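Local coordinates for protein VP5 (Halorubrum pleomorphic virus 2, PDB 6QGI) that is a viral envelope protein that probably drives fusion of the viral membrane with that of the archaeal host cell, at residues D29-G34 / Q42-T47; D76-A81 / S244-W249; S350-D355 / A423-T428; N383-E388 / S419-R424. One frame throughout, in Å; residues are numbered along the deposited sequence.

Contact 1 of 4, residues D29-G34 / Q42-T47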
loop_
_atom_site.group_PDB
_atom_site.type_symbol
_atom_site.label_atom_id
_atom_site.label_comp_id
_atom_site.label_asym_id
_atom_site.label_seq_id
_atom_site.Cartn_x
_atom_site.Cartn_y
_atom_site.Cartn_z
ATOM N N ASP A 29 14.652 9.307 6.177
ATOM C CA ASP A 29 15.290 8.784 7.388
ATOM C C ASP A 29 16.603 8.082 7.010
ATOM O O ASP A 29 16.788 6.887 7.261
ATOM C CB ASP A 29 14.338 7.839 8.158
ATOM C CG ASP A 29 14.848 7.352 9.504
ATOM O OD1 ASP A 29 15.921 7.844 9.957
ATOM O OD2 ASP A 29 14.187 6.481 10.104
ATOM N N ALA A 30 17.525 8.852 6.415
ATOM C CA ALA A 30 18.829 8.343 6.017
ATOM C C ALA A 30 19.722 8.129 7.233
ATOM O O ALA A 30 19.674 8.954 8.156
ATOM C CB ALA A 30 19.493 9.291 5.050
ATOM N N PRO A 31 20.552 7.051 7.242
ATOM C CA PRO A 31 21.436 6.807 8.391
ATOM C C PRO A 31 22.359 7.984 8.684
ATOM O O PRO A 31 22.785 8.674 7.748
ATOM C CB PRO A 31 22.244 5.577 7.966
ATOM C CG PRO A 31 21.374 4.899 6.973
ATOM C CD PRO A 31 20.683 5.977 6.233
ATOM N N PRO A 32 22.705 8.197 9.969
ATOM C CA PRO A 32 23.589 9.306 10.325
ATOM C C PRO A 32 25.059 9.046 10.017
ATOM O O PRO A 32 25.468 7.912 9.793
ATOM C CB PRO A 32 23.390 9.423 11.838
ATOM C CG PRO A 32 23.082 8.049 12.271
ATOM C CD PRO A 32 22.249 7.470 11.180
ATOM N N GLU A 33 25.863 10.109 10.058
ATOM C CA GLU A 33 27.312 10.013 9.920
ATOM C C GLU A 33 27.871 9.654 11.303
ATOM O O GLU A 33 27.163 9.803 12.301
ATOM C CB GLU A 33 27.889 11.329 9.374
ATOM C CG GLU A 33 27.626 11.516 7.886
ATOM C CD GLU A 33 28.322 12.671 7.190
ATOM O OE1 GLU A 33 29.488 12.975 7.533
ATOM O OE2 GLU A 33 27.701 13.256 6.272
ATOM N N GLY A 34 29.098 9.157 11.358
ATOM C CA GLY A 34 29.720 8.783 12.622
ATOM C C GLY A 34 29.402 7.383 13.099
ATOM O O GLY A 34 29.714 7.026 14.241
ATOM N N GLN A 42 24.167 -1.766 7.512
ATOM C CA GLN A 42 22.945 -2.297 8.098
ATOM C C GLN A 42 21.816 -1.269 8.014
ATOM O O GLN A 42 20.716 -1.602 7.566
ATOM C CB GLN A 42 23.211 -2.701 9.561
ATOM C CG GLN A 42 21.970 -3.106 10.343
ATOM C CD GLN A 42 22.257 -4.086 11.448
ATOM O OE1 GLN A 42 21.823 -5.240 11.395
ATOM N NE2 GLN A 42 22.979 -3.654 12.478
ATOM N N GLN A 43 22.088 -0.033 8.464
ATOM C CA GLN A 43 21.123 1.064 8.495
ATOM C C GLN A 43 20.766 1.556 7.097
ATOM O O GLN A 43 19.627 1.975 6.909
ATOM C CB GLN A 43 21.619 2.213 9.370
ATOM C CG GLN A 43 21.447 1.918 10.853
ATOM C CD GLN A 43 21.625 3.115 11.747
ATOM O OE1 GLN A 43 21.363 4.265 11.381
ATOM N NE2 GLN A 43 22.056 2.859 12.960
ATOM N N VAL A 44 21.705 1.497 6.124
ATOM C CA VAL A 44 21.444 1.858 4.718
ATOM C C VAL A 44 20.452 0.819 4.149
ATOM O O VAL A 44 19.494 1.188 3.468
ATOM C CB VAL A 44 22.752 1.962 3.869
ATOM C CG1 VAL A 44 22.466 1.928 2.366
ATOM C CG2 VAL A 44 23.549 3.211 4.232
ATOM N N TYR A 45 20.671 -0.471 4.480
ATOM C CA TYR A 45 19.828 -1.586 4.059
ATOM C C TYR A 45 18.442 -1.449 4.667
ATOM O O TYR A 45 17.455 -1.644 3.959
ATOM C CB TYR A 45 20.476 -2.936 4.442
ATOM C CG TYR A 45 19.691 -4.157 3.997
ATOM C CD1 TYR A 45 19.782 -4.631 2.689
ATOM C CD2 TYR A 45 18.856 -4.836 4.880
ATOM C CE1 TYR A 45 19.065 -5.751 2.276
ATOM C CE2 TYR A 45 18.137 -5.960 4.479
ATOM C CZ TYR A 45 18.245 -6.412 3.175
ATOM O OH TYR A 45 17.532 -7.511 2.773
ATOM N N GLN A 46 18.371 -1.089 5.961
ATOM C CA GLN A 46 17.124 -0.894 6.701
ATOM C C GLN A 46 16.359 0.327 6.168
ATOM O O GLN A 46 15.140 0.243 6.006
ATOM C CB GLN A 46 17.398 -0.772 8.205
ATOM C CG GLN A 46 17.547 -2.142 8.870
ATOM C CD GLN A 46 18.461 -2.190 10.077
ATOM O OE1 GLN A 46 19.096 -1.200 10.478
ATOM N NE2 GLN A 46 18.552 -3.366 10.683
ATOM N N THR A 47 17.074 1.430 5.851
ATOM C CA THR A 47 16.490 2.655 5.292
ATOM C C THR A 47 15.868 2.362 3.906
ATOM O O THR A 47 14.768 2.845 3.616
ATOM C CB THR A 47 17.544 3.779 5.240
ATOM O OG1 THR A 47 17.964 4.091 6.575
ATOM C CG2 THR A 47 17.026 5.041 4.583
#

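Contact 2 of 4, residues D76-A81 / S244-W249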
loop_
_atom_site.group_PDB
_atom_site.type_symbol
_atom_site.label_atom_id
_atom_site.label_comp_id
_atom_site.label_asym_id
_atom_site.label_seq_id
_atom_site.Cartn_x
_atom_site.Cartn_y
_atom_site.Cartn_z
ATOM N N ASP A 76 -16.558 14.487 -9.306
ATOM C CA ASP A 76 -16.289 15.911 -9.059
ATOM C C ASP A 76 -16.508 16.769 -10.297
ATOM O O ASP A 76 -16.986 17.895 -10.178
ATOM C CB ASP A 76 -14.849 16.114 -8.560
ATOM C CG ASP A 76 -14.560 15.633 -7.149
ATOM O OD1 ASP A 76 -15.526 15.329 -6.409
ATOM O OD2 ASP A 76 -13.369 15.573 -6.778
ATOM N N ALA A 77 -16.122 16.249 -11.473
ATOM C CA ALA A 77 -16.255 16.923 -12.762
ATOM C C ALA A 77 -17.720 17.065 -13.154
ATOM O O ALA A 77 -18.132 18.159 -13.547
ATOM C CB ALA A 77 -15.500 16.154 -13.831
ATOM N N LYS A 78 -18.511 15.973 -13.024
ATOM C CA LYS A 78 -19.939 15.962 -13.348
ATOM C C LYS A 78 -20.728 16.870 -12.402
ATOM O O LYS A 78 -21.559 17.632 -12.893
ATOM C CB LYS A 78 -20.516 14.541 -13.348
ATOM C CG LYS A 78 -20.109 13.742 -14.582
ATOM C CD LYS A 78 -20.657 12.328 -14.590
ATOM C CE LYS A 78 -20.027 11.543 -15.709
ATOM N NZ LYS A 78 -20.547 10.163 -15.744
ATOM N N ILE A 79 -20.432 16.839 -11.071
ATOM C CA ILE A 79 -21.109 17.676 -10.065
ATOM C C ILE A 79 -20.924 19.163 -10.420
ATOM O O ILE A 79 -21.922 19.881 -10.520
ATOM C CB ILE A 79 -20.670 17.344 -8.609
ATOM C CG1 ILE A 79 -21.299 16.009 -8.164
ATOM C CG2 ILE A 79 -21.051 18.467 -7.618
ATOM C CD1 ILE A 79 -20.626 15.342 -7.031
ATOM N N ALA A 80 -19.667 19.593 -10.673
ATOM C CA ALA A 80 -19.328 20.970 -11.051
ATOM C C ALA A 80 -19.990 21.370 -12.373
ATOM O O ALA A 80 -20.420 22.516 -12.512
ATOM C CB ALA A 80 -17.826 21.128 -11.159
ATOM N N ALA A 81 -20.089 20.424 -13.327
ATOM C CA ALA A 81 -20.742 20.644 -14.616
ATOM C C ALA A 81 -22.251 20.812 -14.423
ATOM O O ALA A 81 -22.848 21.637 -15.109
ATOM C CB ALA A 81 -20.452 19.483 -15.563
ATOM N N SER A 244 -11.239 14.128 -22.166
ATOM C CA SER A 244 -11.919 13.854 -23.436
ATOM C C SER A 244 -13.342 13.344 -23.200
ATOM O O SER A 244 -14.259 13.701 -23.946
ATOM C CB SER A 244 -11.132 12.835 -24.257
ATOM O OG SER A 244 -9.774 13.220 -24.397
ATOM N N GLY A 245 -13.497 12.523 -22.163
ATOM C CA GLY A 245 -14.767 11.932 -21.762
ATOM C C GLY A 245 -15.748 12.929 -21.185
ATOM O O GLY A 245 -16.938 12.850 -21.489
ATOM N N ILE A 246 -15.266 13.883 -20.360
ATOM C CA ILE A 246 -16.131 14.905 -19.768
ATOM C C ILE A 246 -16.545 15.907 -20.863
ATOM O O ILE A 246 -17.680 16.374 -20.831
ATOM C CB ILE A 246 -15.554 15.579 -18.479
ATOM C CG1 ILE A 246 -16.671 16.204 -17.609
ATOM C CG2 ILE A 246 -14.420 16.583 -18.754
ATOM C CD1 ILE A 246 -17.552 15.233 -16.869
ATOM N N SER A 247 -15.671 16.150 -21.875
ATOM C CA SER A 247 -15.971 17.017 -23.024
ATOM C C SER A 247 -17.092 16.403 -23.866
ATOM O O SER A 247 -17.886 17.135 -24.461
ATOM C CB SER A 247 -14.726 17.244 -23.876
ATOM O OG SER A 247 -14.965 18.232 -24.866
ATOM N N THR A 248 -17.151 15.054 -23.898
ATOM C CA THR A 248 -18.176 14.275 -24.591
ATOM C C THR A 248 -19.439 14.278 -23.714
ATOM O O THR A 248 -20.528 14.510 -24.230
ATOM C CB THR A 248 -17.650 12.858 -24.911
ATOM O OG1 THR A 248 -16.464 12.970 -25.701
ATOM C CG2 THR A 248 -18.674 11.996 -25.647
ATOM N N TRP A 249 -19.280 14.059 -22.388
ATOM C CA TRP A 249 -20.368 14.033 -21.404
ATOM C C TRP A 249 -21.143 15.353 -21.394
ATOM O O TRP A 249 -22.369 15.321 -21.410
ATOM C CB TRP A 249 -19.844 13.699 -19.992
ATOM C CG TRP A 249 -20.943 13.466 -18.996
ATOM C CD1 TRP A 249 -21.587 12.292 -18.751
ATOM C CD2 TRP A 249 -21.557 14.445 -18.146
ATOM N NE1 TRP A 249 -22.575 12.478 -17.817
ATOM C CE2 TRP A 249 -22.562 13.784 -17.407
ATOM C CE3 TRP A 249 -21.353 15.821 -17.933
ATOM C CZ2 TRP A 249 -23.362 14.448 -16.470
ATOM C CZ3 TRP A 249 -22.144 16.476 -17.004
ATOM C CH2 TRP A 249 -23.140 15.794 -16.290
#

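Contact 3 of 4, residues S350-D355 / A423-T428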
loop_
_atom_site.group_PDB
_atom_site.type_symbol
_atom_site.label_atom_id
_atom_site.label_comp_id
_atom_site.label_asym_id
_atom_site.label_seq_id
_atom_site.Cartn_x
_atom_site.Cartn_y
_atom_site.Cartn_z
ATOM N N SER A 350 -5.486 -7.638 15.898
ATOM C CA SER A 350 -5.494 -8.107 17.280
ATOM C C SER A 350 -6.037 -9.555 17.379
ATOM O O SER A 350 -5.878 -10.203 18.418
ATOM C CB SER A 350 -6.315 -7.166 18.159
ATOM O OG SER A 350 -5.998 -7.336 19.530
ATOM N N LEU A 351 -6.649 -10.061 16.287
ATOM C CA LEU A 351 -7.226 -11.403 16.245
ATOM C C LEU A 351 -6.348 -12.411 15.461
ATOM O O LEU A 351 -6.777 -13.556 15.271
ATOM C CB LEU A 351 -8.659 -11.363 15.675
ATOM C CG LEU A 351 -9.708 -10.599 16.507
ATOM C CD1 LEU A 351 -10.989 -10.404 15.729
ATOM C CD2 LEU A 351 -9.999 -11.291 17.836
ATOM N N VAL A 352 -5.108 -12.018 15.074
ATOM C CA VAL A 352 -4.176 -12.908 14.367
ATOM C C VAL A 352 -3.755 -14.072 15.303
ATOM O O VAL A 352 -3.373 -13.853 16.458
ATOM C CB VAL A 352 -2.950 -12.163 13.751
ATOM C CG1 VAL A 352 -1.963 -11.671 14.817
ATOM C CG2 VAL A 352 -2.239 -13.025 12.707
ATOM N N GLU A 353 -3.895 -15.304 14.803
ATOM C CA GLU A 353 -3.542 -16.544 15.501
ATOM C C GLU A 353 -2.692 -17.421 14.588
ATOM O O GLU A 353 -2.538 -17.106 13.406
ATOM C CB GLU A 353 -4.811 -17.298 15.930
ATOM C CG GLU A 353 -5.275 -17.009 17.341
ATOM C CD GLU A 353 -6.356 -17.963 17.808
ATOM O OE1 GLU A 353 -7.513 -17.827 17.348
ATOM O OE2 GLU A 353 -6.043 -18.855 18.629
ATOM N N GLY A 354 -2.168 -18.519 15.120
ATOM C CA GLY A 354 -1.381 -19.445 14.319
ATOM C C GLY A 354 -0.435 -20.309 15.111
ATOM O O GLY A 354 0.210 -19.832 16.047
ATOM N N ASP A 355 -0.338 -21.586 14.723
ATOM C CA ASP A 355 0.551 -22.542 15.365
ATOM C C ASP A 355 2.004 -22.189 15.051
ATOM O O ASP A 355 2.341 -21.872 13.904
ATOM C CB ASP A 355 0.222 -23.979 14.927
ATOM C CG ASP A 355 0.876 -25.050 15.779
ATOM O OD1 ASP A 355 0.574 -25.112 16.995
ATOM O OD2 ASP A 355 1.677 -25.838 15.229
ATOM N N ALA A 423 3.329 -24.919 20.660
ATOM C CA ALA A 423 3.600 -23.481 20.586
ATOM C C ALA A 423 2.676 -22.809 19.585
ATOM O O ALA A 423 2.356 -23.407 18.556
ATOM C CB ALA A 423 5.041 -23.242 20.187
ATOM N N ARG A 424 2.246 -21.571 19.883
ATOM C CA ARG A 424 1.376 -20.776 19.011
ATOM C C ARG A 424 1.624 -19.280 19.221
ATOM O O ARG A 424 2.090 -18.885 20.291
ATOM C CB ARG A 424 -0.118 -21.125 19.213
ATOM C CG ARG A 424 -0.796 -20.525 20.452
ATOM C CD ARG A 424 -2.307 -20.573 20.318
ATOM N NE ARG A 424 -2.980 -19.560 21.134
ATOM C CZ ARG A 424 -3.476 -19.777 22.350
ATOM N NH1 ARG A 424 -3.369 -20.974 22.914
ATOM N NH2 ARG A 424 -4.083 -18.801 23.009
ATOM N N PHE A 425 1.314 -18.453 18.210
ATOM C CA PHE A 425 1.471 -17.006 18.329
ATOM C C PHE A 425 0.102 -16.326 18.345
ATOM O O PHE A 425 -0.839 -16.796 17.703
ATOM C CB PHE A 425 2.388 -16.420 17.235
ATOM C CG PHE A 425 1.810 -16.324 15.843
ATOM C CD1 PHE A 425 1.976 -17.357 14.929
ATOM C CD2 PHE A 425 1.140 -15.176 15.427
ATOM C CE1 PHE A 425 1.450 -17.261 13.638
ATOM C CE2 PHE A 425 0.614 -15.083 14.139
ATOM C CZ PHE A 425 0.774 -16.126 13.253
ATOM N N LEU A 426 0.002 -15.227 19.097
ATOM C CA LEU A 426 -1.204 -14.405 19.232
ATOM C C LEU A 426 -0.795 -12.951 19.460
ATOM O O LEU A 426 0.316 -12.710 19.920
ATOM C CB LEU A 426 -2.134 -14.915 20.362
ATOM C CG LEU A 426 -1.564 -15.032 21.788
ATOM C CD1 LEU A 426 -1.679 -13.723 22.545
ATOM C CD2 LEU A 426 -2.313 -16.053 22.564
ATOM N N SER A 427 -1.693 -11.998 19.178
ATOM C CA SER A 427 -1.428 -10.567 19.328
ATOM C C SER A 427 -1.202 -10.144 20.788
ATOM O O SER A 427 -1.760 -10.738 21.709
ATOM C CB SER A 427 -2.573 -9.754 18.736
ATOM O OG SER A 427 -2.255 -8.378 18.607
ATOM N N THR A 428 -0.370 -9.105 20.967
ATOM C CA THR A 428 -0.012 -8.456 22.232
ATOM C C THR A 428 -1.054 -7.373 22.569
ATOM O O THR A 428 -1.292 -7.095 23.748
ATOM C CB THR A 428 1.400 -7.831 22.104
ATOM O OG1 THR A 428 2.296 -8.757 21.490
ATOM C CG2 THR A 428 1.978 -7.368 23.440
#

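Contact 4 of 4, residues N383-E388 / S419-R424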
loop_
_atom_site.group_PDB
_atom_site.type_symbol
_atom_site.label_atom_id
_atom_site.label_comp_id
_atom_site.label_asym_id
_atom_site.label_seq_id
_atom_site.Cartn_x
_atom_site.Cartn_y
_atom_site.Cartn_z
ATOM N N ASN A 383 3.801 -24.118 25.297
ATOM C CA ASN A 383 3.231 -25.126 26.183
ATOM C C ASN A 383 4.281 -26.202 26.449
ATOM O O ASN A 383 4.639 -26.986 25.560
ATOM C CB ASN A 383 1.938 -25.717 25.594
ATOM C CG ASN A 383 0.781 -24.748 25.504
ATOM O OD1 ASN A 383 0.714 -23.746 26.211
ATOM N ND2 ASN A 383 -0.159 -25.023 24.616
ATOM N N THR A 384 4.799 -26.197 27.684
ATOM C CA THR A 384 5.838 -27.103 28.168
ATOM C C THR A 384 5.263 -28.523 28.382
ATOM O O THR A 384 4.042 -28.681 28.482
ATOM C CB THR A 384 6.463 -26.538 29.459
ATOM O OG1 THR A 384 5.453 -26.437 30.453
ATOM C CG2 THR A 384 7.111 -25.164 29.263
ATOM N N ALA A 385 6.158 -29.545 28.457
ATOM C CA ALA A 385 5.830 -30.961 28.682
ATOM C C ALA A 385 5.100 -31.182 30.015
ATOM O O ALA A 385 4.263 -32.080 30.101
ATOM C CB ALA A 385 7.093 -31.807 28.643
ATOM N N ALA A 386 5.391 -30.337 31.031
ATOM C CA ALA A 386 4.768 -30.367 32.358
ATOM C C ALA A 386 3.470 -29.514 32.403
ATOM O O ALA A 386 3.033 -29.095 33.482
ATOM C CB ALA A 386 5.762 -29.882 33.405
ATOM N N ASN A 387 2.853 -29.296 31.219
ATOM C CA ASN A 387 1.617 -28.550 30.951
ATOM C C ASN A 387 1.660 -27.101 31.505
ATOM O O ASN A 387 0.648 -26.577 31.983
ATOM C CB ASN A 387 0.377 -29.324 31.436
ATOM C CG ASN A 387 -0.001 -30.469 30.516
ATOM O OD1 ASN A 387 0.393 -30.534 29.342
ATOM N ND2 ASN A 387 -0.788 -31.400 31.019
ATOM N N GLU A 388 2.821 -26.442 31.362
ATOM C CA GLU A 388 3.000 -25.050 31.773
ATOM C C GLU A 388 2.944 -24.174 30.520
ATOM O O GLU A 388 3.665 -24.430 29.551
ATOM C CB GLU A 388 4.316 -24.839 32.551
ATOM C CG GLU A 388 4.459 -25.656 33.827
ATOM C CD GLU A 388 5.816 -25.596 34.509
ATOM O OE1 GLU A 388 6.817 -25.262 33.834
ATOM O OE2 GLU A 388 5.882 -25.907 35.719
ATOM N N SER A 419 10.778 -29.945 27.846
ATOM C CA SER A 419 10.679 -30.021 26.389
ATOM C C SER A 419 9.373 -29.369 25.914
ATOM O O SER A 419 8.303 -29.704 26.432
ATOM C CB SER A 419 10.765 -31.468 25.914
ATOM O OG SER A 419 12.029 -32.045 26.201
ATOM N N ILE A 420 9.462 -28.437 24.945
ATOM C CA ILE A 420 8.293 -27.748 24.383
ATOM C C ILE A 420 7.549 -28.731 23.468
ATOM O O ILE A 420 8.124 -29.243 22.497
ATOM C CB ILE A 420 8.648 -26.411 23.652
ATOM C CG1 ILE A 420 9.451 -25.430 24.549
ATOM C CG2 ILE A 420 7.397 -25.731 23.064
ATOM C CD1 ILE A 420 8.688 -24.779 25.781
ATOM N N GLU A 421 6.284 -29.014 23.808
ATOM C CA GLU A 421 5.427 -29.942 23.072
ATOM C C GLU A 421 4.564 -29.201 22.061
ATOM O O GLU A 421 4.372 -29.696 20.948
ATOM C CB GLU A 421 4.541 -30.754 24.037
ATOM C CG GLU A 421 5.307 -31.684 24.968
ATOM C CD GLU A 421 6.194 -32.726 24.311
ATOM O OE1 GLU A 421 5.753 -33.359 23.324
ATOM O OE2 GLU A 421 7.330 -32.922 24.800
ATOM N N SER A 422 4.050 -28.017 22.446
ATOM C CA SER A 422 3.197 -27.170 21.610
ATOM C C SER A 422 3.588 -25.696 21.725
ATOM O O SER A 422 4.098 -25.270 22.761
ATOM C CB SER A 422 1.732 -27.341 22.005
ATOM O OG SER A 422 1.330 -28.701 21.968
ATOM N N ALA A 423 3.329 -24.919 20.660
ATOM C CA ALA A 423 3.600 -23.481 20.586
ATOM C C ALA A 423 2.676 -22.809 19.585
ATOM O O ALA A 423 2.356 -23.407 18.556
ATOM C CB ALA A 423 5.041 -23.242 20.187
ATOM N N ARG A 424 2.246 -21.571 19.883
ATOM C CA ARG A 424 1.376 -20.776 19.011
ATOM C C ARG A 424 1.624 -19.280 19.221
ATOM O O ARG A 424 2.090 -18.885 20.291
ATOM C CB ARG A 424 -0.118 -21.125 19.213
ATOM C CG ARG A 424 -0.796 -20.525 20.452
ATOM C CD ARG A 424 -2.307 -20.573 20.318
ATOM N NE ARG A 424 -2.980 -19.560 21.134
ATOM C CZ ARG A 424 -3.476 -19.777 22.350
ATOM N NH1 ARG A 424 -3.369 -20.974 22.914
ATOM N NH2 ARG A 424 -4.083 -18.801 23.009
#

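Contact 1 of 4, residues D29-G34 / Q42-T47
Apolar packing centres on Pro31, the one buried residue of the loop 29-34, which lays its ring on the helix segment 42-47. Its CG does most of the touching: it meets the backbone of the helix, 3.4 Å from Gln43 C, then Gln43 CB at 3.6 Å and, more loosely, Val44 CG2 at 3.9 Å. Val44 has CG2 beside its backbone N, which directs that methyl to the proline, while its side chain also packs on Val213. Pro31 CD points at Thr47, meeting OG1 tip to tip at 3.3 Å. Next in the chain, Pro32 offers its CD to Gln43 OE1 at 3.3 Å; the extended glutamine crosses that ring at about a right angle.

In the fold, the loop doubles back along the first turns of helix 37-60, within the N-terminal envelope-protein region. It packs against this helix and is also bonded to helix 91-133, where Thr130 OG1 bonds to Pro31 O and Glu123 to the backbone N of Asp29; Thr47 itself reaches Glu123 and Ile127.

Polar contact rests on Thr47. With OG1 beside the backbone N (chi1 -63°), the hydroxyl sits between two carbonyl oxygens, both within hydrogen-bonding distance: 2.7 Å from Gln43 O, one turn back, and 3.1 Å from Asp29 O across the contact. The methyl Thr47 CG2 also faces Asp29 O, at 3.3 Å.

Contact 2 of 4, residues D76-A81 / S244-W249
The cross-helix contact is made by side chains alone, with no hydrogen bond between the segments 76-81 and 244-249. A CH-pi interaction leads: Lys78 runs fully extended across one face of the Trp249 indole, CG lying 3.7 Å above the ring plane and CE 3.6 Å from the centroid of the five-membered ring, 18° off its normal. Trp249 CG is anti to the backbone N (chi1 -172°), which carries the indole across to helix 66-86.

Apolar contacts fill the rest. Ile246 CD1 touches both Ala77 CB, at 3.8 Å, and Lys78 CG, at 3.7 Å. Ala81 CB approaches the far end of the indole obliquely, 3.7 Å from Trp249 CZ3. With the axes 10.9 Å apart, Ile246 and Trp249 span the gap to the small side chains of Ala77 and Ala81.

The polar ends are satisfied by the 468-472 region: Lys78 NZ bonds to Thr469 O, Asn472 O and His468 ND1, and Trp249 NE1 shares Asn472 O. The two helix segments run in roughly the same direction, crossing at -32°, in the bundle of the N-terminal region; helix 91-133 packs beside both through Val102 and Ala98, and Trp479 of helix 476-496 touches Lys78.

Contact 3 of 4, residues S350-D355 / A423-T428
An antiparallel beta pairing joins the end of strand 343-355 to strand 418-427, with Asp355 and Arg424 as a non-hydrogen-bonded pair. Its clearest bond is Phe425 N to Gly354 O, 2.8 Å and nearly straight, with the N-H coming almost along the C=O axis.

Phe425 carries the side-chain contact. From CB, the chi1 of 74° puts CG in the crowded position between backbone N and carbonyl carbon, so the ring folds over the neighbouring strand instead of leaving the sheet. CD1 lies against Gly354 O at 3.2 Å, and CZ at the tip near Glu353 O at 3.5 Å. Glu353 C and Gly354 N lie over one ring face, offset toward its rim. Gly354, having no side chain, lets Phe425 CE1 come to 3.6 Å from its CA; its phi and psi of 157° and 140° are a conformation suited to glycine. At the ring edge, CE2 receives Val352 CG2 at 3.8 Å, the two side chains crossing at about a right angle. Tyr375 adds an edge-to-face partner, and Thr378 and Ala312 extend the packing.

Charged groups lie on the other side of the strands. Arg424 runs beside Glu353, pointing the same way, but its salt bridge goes to Glu381; Glu353 OE2, 4.0 Å from Arg424 NE, lies well out of the guanidinium plane, so any attraction is probably electrostatic only. At the far end, before the strand pairing, Ser427 CB lies 3.4 Å from Ser350 O.

Contact 4 of 4, residues N383-E388 / S419-R424
Backbone bonds make the tight part of this antiparallel pairing. Asn383 N gives a bond of 2.8 Å to Ser422 O at 165°, the donor lying above the carbonyl plane. Asn383 O in return receives two N-H groups: Glu421 N at 3.1 Å, nearly along the C=O axis, and Ser422 N, a weak bond. Two residues of strand 418-427 therefore stand opposite one of strand 378-384, a classic beta bulge, and the register shifts by one before Thr384 pairs with Ile420. Glu421, with psi near -40°, takes the helix-like backbone conformation that lets the strand accommodate the extra residue.

Buried on one side of the bulge, Thr384 CG2 meets Ile420 CD1 at 3.8 Å, the side chains crossing obliquely. Both torsions of Ile420 together bring CD1 to the threonine, and Leu382 and Tyr359 add to this apolar patch.

The other side is looser and more exposed. Glu421 is bent at chi2 (-58°), so that its CG lies 3.8 Å from Ala385 CA and its OE2 near Ala385 CB, while Ala385 N makes a weak, bent bond to Ser419 O. Ser422 CB rests against both CB and ND2 of Asn383, 3.9 Å from that CB; Asn383 OD1 bonds to Thr389 OG1.

Beyond Thr384 the chain turns back in a type I turn to Asn387, with Thr384 N bonded to Glu388 O, and continues into strand 389-393. Strand 378-384 is thus paired with both 389-393 and 418-427, the latter also pairing with strands 343-355 and 362-363.

In the fold
Contact 2 is the wholly buried one, an alanine, isoleucine, lysine and tryptophan interface between helices; the other three are partly buried. Contacts 1 and 2 both belong to the N-terminal helical region, on helices that follow each other in the chain, yet their centres lie about 48 Å apart on opposite sides of the chain's centre. Contact 1 sets proline rings against a helix. Contacts 3 and 4 share Ala423 and Arg424 of strand 418-427, with centres about 16 Å apart, and depend on backbone hydrogen bonds absent from contact 2. Contact 3 adds an aromatic ring over a glycine, contact 4 a bulge and a turn. The centre of contact 4 lies about 65 Å from that of contact 2.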